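Local coordinates for protein NAD-dependent aldehyde dehydrogenase (Sinorhizobium meliloti, PDB 3U4J) that probably oxidises aldehydes to carboxylic acids with NAD or NADP as electron acceptor, as an aldehyde dehydrogenase family member that assembles into a tetramer, at residues I8-N13 and R378-Y383; P15-K20 and A48-G53. All blocks are in the same frame, centred on the assembly; numbering follows the deposited sequence.

Contact 1: residues I8-N13 and R378-Y383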
loop_
_atom_site.group_PDB
_atom_site.type_symbol
_atom_site.label_atom_id
_atom_site.label_comp_id
_atom_site.label_asym_id
_atom_site.label_seq_id
_atom_site.Cartn_x
_atom_site.Cartn_y
_atom_site.Cartn_z
ATOM N N ILE A 8 -14.809 47.636 -6.067
ATOM C CA ILE A 8 -16.269 47.564 -6.020
ATOM C C ILE A 8 -16.707 48.013 -4.615
ATOM O O ILE A 8 -16.475 47.314 -3.606
ATOM C CB ILE A 8 -16.799 46.137 -6.357
ATOM C CG1 ILE A 8 -16.402 45.743 -7.790
ATOM C CG2 ILE A 8 -18.304 46.076 -6.225
ATOM C CD1 ILE A 8 -16.793 44.330 -8.171
ATOM N N ALA A 9 -17.298 49.198 -4.530
ATOM C CA ALA A 9 -17.620 49.754 -3.212
ATOM C C ALA A 9 -18.729 48.899 -2.590
ATOM O O ALA A 9 -19.642 48.502 -3.288
ATOM C CB ALA A 9 -18.045 51.210 -3.326
ATOM N N PRO A 10 -18.620 48.583 -1.284
ATOM C CA PRO A 10 -19.679 47.841 -0.614
ATOM C C PRO A 10 -21.019 48.538 -0.819
ATOM O O PRO A 10 -21.102 49.768 -0.766
ATOM C CB PRO A 10 -19.296 47.900 0.869
ATOM C CG PRO A 10 -17.914 48.364 0.932
ATOM C CD PRO A 10 -17.491 48.904 -0.389
ATOM N N ASP A 11 -22.056 47.761 -1.075
ATOM C CA ASP A 11 -23.407 48.314 -1.180
ATOM C C ASP A 11 -24.110 48.075 0.158
ATOM O O ASP A 11 -24.513 46.952 0.458
ATOM C CB ASP A 11 -24.150 47.615 -2.323
ATOM C CG ASP A 11 -25.574 48.145 -2.526
ATOM O OD1 ASP A 11 -26.079 48.957 -1.726
ATOM O OD2 ASP A 11 -26.192 47.728 -3.515
ATOM N N SER A 12 -24.248 49.124 0.961
ATOM C CA SER A 12 -24.904 48.991 2.266
ATOM C C SER A 12 -26.434 48.778 2.191
ATOM O O SER A 12 -27.081 48.489 3.208
ATOM C CB SER A 12 -24.570 50.201 3.154
ATOM O OG SER A 12 -25.157 51.368 2.610
ATOM N N ASN A 13 -27.010 48.897 1.000
ATOM C CA ASN A 13 -28.412 48.543 0.801
ATOM C C ASN A 13 -28.674 47.069 0.475
ATOM O O ASN A 13 -29.823 46.667 0.280
ATOM C CB ASN A 13 -29.051 49.419 -0.271
ATOM C CG ASN A 13 -29.215 50.848 0.177
ATOM O OD1 ASN A 13 -29.582 51.121 1.329
ATOM N ND2 ASN A 13 -28.926 51.780 -0.729
ATOM N N ARG A 378 -11.549 53.385 2.949
ATOM C CA ARG A 378 -11.385 53.359 4.406
ATOM C C ARG A 378 -12.679 53.498 5.197
ATOM O O ARG A 378 -12.795 52.912 6.277
ATOM C CB ARG A 378 -10.409 54.442 4.869
ATOM C CG ARG A 378 -8.962 54.004 4.881
ATOM C CD ARG A 378 -8.040 55.151 5.287
ATOM N NE ARG A 378 -6.799 54.656 5.884
ATOM C CZ ARG A 378 -6.714 54.131 7.107
ATOM N NH1 ARG A 378 -7.790 54.010 7.874
ATOM N NH2 ARG A 378 -5.547 53.714 7.569
ATOM N N GLU A 379 -13.643 54.266 4.683
ATOM C CA GLU A 379 -14.912 54.482 5.417
ATOM C C GLU A 379 -15.871 53.297 5.289
ATOM O O GLU A 379 -16.675 53.044 6.194
ATOM C CB GLU A 379 -15.631 55.775 4.983
ATOM C CG GLU A 379 -14.763 57.059 4.896
ATOM C CD GLU A 379 -14.099 57.453 6.210
ATOM O OE1 GLU A 379 -13.274 56.662 6.742
ATOM O OE2 GLU A 379 -14.380 58.582 6.694
ATOM N N ALA A 380 -15.763 52.569 4.176
ATOM C CA ALA A 380 -16.731 51.521 3.825
ATOM C C ALA A 380 -16.397 50.105 4.365
ATOM O O ALA A 380 -17.291 49.286 4.562
ATOM C CB ALA A 380 -16.941 51.491 2.317
ATOM N N GLY A 381 -15.119 49.827 4.594
ATOM C CA GLY A 381 -14.702 48.556 5.191
ATOM C C GLY A 381 -13.198 48.395 5.168
ATOM O O GLY A 381 -12.457 49.380 5.027
ATOM N N LEU A 382 -12.742 47.153 5.294
ATOM C CA LEU A 382 -11.308 46.869 5.370
ATOM C C LEU A 382 -10.791 46.312 4.043
ATOM O O LEU A 382 -11.011 45.135 3.707
ATOM C CB LEU A 382 -11.007 45.920 6.530
ATOM C CG LEU A 382 -11.577 46.296 7.903
ATOM C CD1 LEU A 382 -11.619 45.113 8.889
ATOM C CD2 LEU A 382 -10.819 47.478 8.497
ATOM N N TYR A 383 -10.136 47.167 3.268
ATOM C CA TYR A 383 -9.624 46.743 1.972
ATOM C C TYR A 383 -8.203 47.237 1.760
ATOM O O TYR A 383 -7.897 48.412 2.043
ATOM C CB TYR A 383 -10.514 47.265 0.855
ATOM C CG TYR A 383 -11.952 46.785 0.963
ATOM C CD1 TYR A 383 -12.309 45.509 0.536
ATOM C CD2 TYR A 383 -12.951 47.622 1.481
ATOM C CE1 TYR A 383 -13.646 45.067 0.627
ATOM C CE2 TYR A 383 -14.275 47.198 1.587
ATOM C CZ TYR A 383 -14.615 45.910 1.146
ATOM O OH TYR A 383 -15.906 45.477 1.234
#

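Contact 2: residues P15-K20 and A48-G53. With CA (calcium ion), chain E.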
loop_
_atom_site.group_PDB
_atom_site.type_symbol
_atom_site.label_atom_id
_atom_site.label_comp_id
_atom_site.label_asym_id
_atom_site.label_seq_id
_atom_site.Cartn_x
_atom_site.Cartn_y
_atom_site.Cartn_z
ATOM N N PRO A 15 -29.802 43.650 0.955
ATOM C CA PRO A 15 -30.708 43.078 1.968
ATOM C C PRO A 15 -30.064 41.975 2.827
ATOM O O PRO A 15 -30.499 41.744 3.964
ATOM C CB PRO A 15 -31.837 42.468 1.121
ATOM C CG PRO A 15 -31.773 43.250 -0.220
ATOM C CD PRO A 15 -30.295 43.441 -0.423
ATOM N N ARG A 16 -29.037 41.304 2.305
ATOM C CA ARG A 16 -28.337 40.266 3.077
ATOM C C ARG A 16 -27.636 40.867 4.301
ATOM O O ARG A 16 -27.371 40.161 5.275
ATOM C CB ARG A 16 -27.354 39.474 2.193
ATOM C CG ARG A 16 -28.084 38.634 1.114
ATOM C CD ARG A 16 -27.168 38.142 0.037
ATOM N NE ARG A 16 -26.617 39.225 -0.774
ATOM C CZ ARG A 16 -25.758 39.007 -1.763
ATOM N NH1 ARG A 16 -25.378 37.755 -2.029
ATOM N NH2 ARG A 16 -25.300 40.010 -2.491
ATOM N N LEU A 17 -27.379 42.173 4.274
ATOM C CA LEU A 17 -26.811 42.827 5.458
ATOM C C LEU A 17 -27.844 43.030 6.594
ATOM O O LEU A 17 -27.486 43.427 7.702
ATOM C CB LEU A 17 -26.121 44.136 5.078
ATOM C CG LEU A 17 -24.962 43.996 4.090
ATOM C CD1 LEU A 17 -24.514 45.363 3.626
ATOM C CD2 LEU A 17 -23.801 43.250 4.744
ATOM N N ARG A 18 -29.112 42.726 6.332
ATOM C CA ARG A 18 -30.143 42.771 7.395
ATOM C C ARG A 18 -30.002 41.599 8.354
ATOM O O ARG A 18 -30.413 41.682 9.513
ATOM C CB ARG A 18 -31.557 42.700 6.805
ATOM C CG ARG A 18 -31.916 43.829 5.857
ATOM C CD ARG A 18 -33.158 43.409 5.085
ATOM N NE ARG A 18 -33.567 44.430 4.134
ATOM C CZ ARG A 18 -34.646 44.328 3.369
ATOM N NH1 ARG A 18 -35.422 43.240 3.429
ATOM N NH2 ARG A 18 -34.946 45.317 2.545
ATOM N N ILE A 19 -29.445 40.494 7.864
ATOM C CA ILE A 19 -29.447 39.245 8.622
ATOM C C ILE A 19 -28.634 39.345 9.909
ATOM O O ILE A 19 -27.446 39.636 9.880
ATOM C CB ILE A 19 -28.952 38.046 7.765
ATOM C CG1 ILE A 19 -29.743 37.978 6.417
ATOM C CG2 ILE A 19 -29.045 36.735 8.571
ATOM C CD1 ILE A 19 -29.202 36.907 5.422
ATOM N N LYS A 20 -29.282 39.078 11.041
ATOM C CA LYS A 20 -28.546 38.936 12.295
ATOM C C LYS A 20 -28.472 37.463 12.603
ATOM O O LYS A 20 -29.454 36.754 12.420
ATOM C CB LYS A 20 -29.227 39.691 13.445
ATOM C CG LYS A 20 -29.281 41.218 13.274
ATOM C CD LYS A 20 -27.895 41.864 13.377
ATOM C CE LYS A 20 -27.973 43.345 13.817
ATOM N NZ LYS A 20 -28.194 43.570 15.291
ATOM N N ALA A 48 -18.412 48.172 7.020
ATOM C CA ALA A 48 -18.264 48.789 8.357
ATOM C C ALA A 48 -19.541 48.778 9.209
ATOM O O ALA A 48 -20.603 49.100 8.723
ATOM C CB ALA A 48 -17.693 50.248 8.252
ATOM N N GLY A 49 -19.421 48.374 10.476
ATOM C CA GLY A 49 -20.531 48.482 11.431
ATOM C C GLY A 49 -21.644 47.444 11.324
ATOM O O GLY A 49 -22.575 47.454 12.139
ATOM N N GLU A 50 -21.578 46.553 10.331
ATOM C CA GLU A 50 -22.597 45.500 10.221
ATOM C C GLU A 50 -22.224 44.304 11.095
ATOM O O GLU A 50 -21.189 43.680 10.892
ATOM C CB GLU A 50 -22.786 45.045 8.763
ATOM C CG GLU A 50 -23.234 46.157 7.784
ATOM C CD GLU A 50 -24.717 46.543 7.888
ATOM O OE1 GLU A 50 -25.101 47.537 7.222
ATOM O OE2 GLU A 50 -25.508 45.868 8.591
ATOM N N VAL A 51 -23.076 43.984 12.062
ATOM C CA VAL A 51 -22.808 42.870 12.969
ATOM C C VAL A 51 -23.434 41.619 12.334
ATOM O O VAL A 51 -24.659 41.541 12.182
ATOM C CB VAL A 51 -23.387 43.131 14.385
ATOM C CG1 VAL A 51 -23.118 41.955 15.294
ATOM C CG2 VAL A 51 -22.796 44.457 14.992
ATOM N N VAL A 52 -22.584 40.664 11.959
ATOM C CA VAL A 52 -23.033 39.520 11.142
ATOM C C VAL A 52 -23.046 38.193 11.865
ATOM O O VAL A 52 -23.597 37.217 11.346
ATOM C CB VAL A 52 -22.198 39.384 9.818
ATOM C CG1 VAL A 52 -22.460 40.565 8.924
ATOM C CG2 VAL A 52 -20.692 39.246 10.125
ATOM N N GLY A 53 -22.430 38.130 13.039
ATOM C CA GLY A 53 -22.531 36.937 13.850
ATOM C C GLY A 53 -22.214 37.189 15.310
ATOM O O GLY A 53 -21.462 38.106 15.641
HETATM CA CA CA E . -27.076 44.627 9.741
HETATM O O HOH W 1 -29.193 43.843 10.676
HETATM O O HOH W 2 -26.088 42.386 9.868
HETATM O O HOH W 3 -25.678 37.399 9.732
HETATM O O HOH W 4 -28.777 46.068 8.665
#

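Contact 1: residues I8-N13 and R378-Y383
The phenolic OH of Tyr383 lies 3.5 Å from CG of Pro10, and the same oxygen is hydrogen-bonded to the backbone O of Gly46. The hydroxyl thus serves two neighbours, a carbonyl that accepts its hydrogen bond and a proline methylene that packs against it. On the tyrosine ring, CE2 is 3.9 Å from Pro10 CG, the proline approaching the ring obliquely. A second apolar surface is supplied by Ala380, whose CB is 3.6 Å from Pro10 CG and 3.8 Å from Pro10 CD. Since Ala380 CB and Tyr383 OH are themselves 6.2 Å apart, the proline tip sits between them, with a partner on two sides. The torsions account for the reach of the ring: Tyr383 CG is anti to its own carbonyl carbon and beside the backbone N (chi1 -59°), which sends the phenol out to meet the pyrrolidine coming from the opposite direction. Substituting a phenylalanine for Tyr383 would probably leave the carbonyl of Gly46 without its donor and Pro10 CG without one of its two closest neighbours. Phe7 also meets the Tyr383 ring, edge to face. Immediately beyond the proline, Asp11 OD1 accepts from Asn13 N at 2.9 Å, from above the carboxylate plane and with a bent N-H...O angle of 144°, while Asp11 N donates to Asp335 OD2. Pro10, just ahead of this Asx turn in the N-terminal arm, packs on the turn leading into strand 383-390 of a mixed sheet, the one that in aldehyde dehydrogenases belongs to the catalytic domain.

Contact 2: residues P15-K20 and A48-G53
Glu50 reaches across to Leu17 with its carboxylate, but the two residues meet through a calcium ion: Glu50 OE2 binds the metal at 2.3 Å and the backbone O of Leu17 binds it at 2.4 Å. Glu50 OE1 remains 4.3 Å from the calcium, which makes the carboxylate a ligand through one oxygen. A bend in the glutamate chain at chi2 (-76°) turns that oxygen back to the ion, and the two ligand oxygens are close because they share the metal. Leu17 CB lies over one face of the Glu50 carboxylate, 4.0 Å from CD and nearly equally far from the two oxygens, so the root of the leucine side chain covers the group without favouring either oxygen. Three waters, 1, 2 and 4, complete the ligands seen around calcium. Two of them tie the metal to the backbone: water 1 donates to Arg18 O at 2.7 Å, and water 2 donates to Val51 O at 2.8 Å and also to Ile19 O. Water 3, which does not bind the metal, bridges Ile19 O to Val52 O, the latter at 2.6 Å. Farther along, the chain of Lys20, bent at chi2 and chi4, lays CD 3.5 Å from Val51 O, a packing contact. The interface is thus a calcium site at the surface, bonded by ion and water. Its first side is a 3-10 turn, residues 15-17, followed by loop. Its second side leads into strand 51-56, antiparallel to strand 39-43, with a classic beta bulge where Val52 and Gly53 face Arg42. Helix 102-113 touches both sides, Leu111 meeting Leu17 as well as Val52.

Contact 2 is nested inside the long loop of chain that contact 1 closes, and their centres are 13 Å apart. They touch directly. The backbone O of Ala380 lies 2.9 Å from Ala48 N, a probable hydrogen bond that ties segment 378-383 to segment 48-53, and Leu17 CD1 packs 3.5 Å from Asp11 O, linking the two N-terminal segments. The side chain of Pro10 is about 12 Å from the calcium ion, whose protein ligands, Leu17 and Glu50, both belong to contact 2. Both contacts have their centres 26 to 27 Å from the centre of the chain, on the same side, which places the calcium site at the periphery of the subunit.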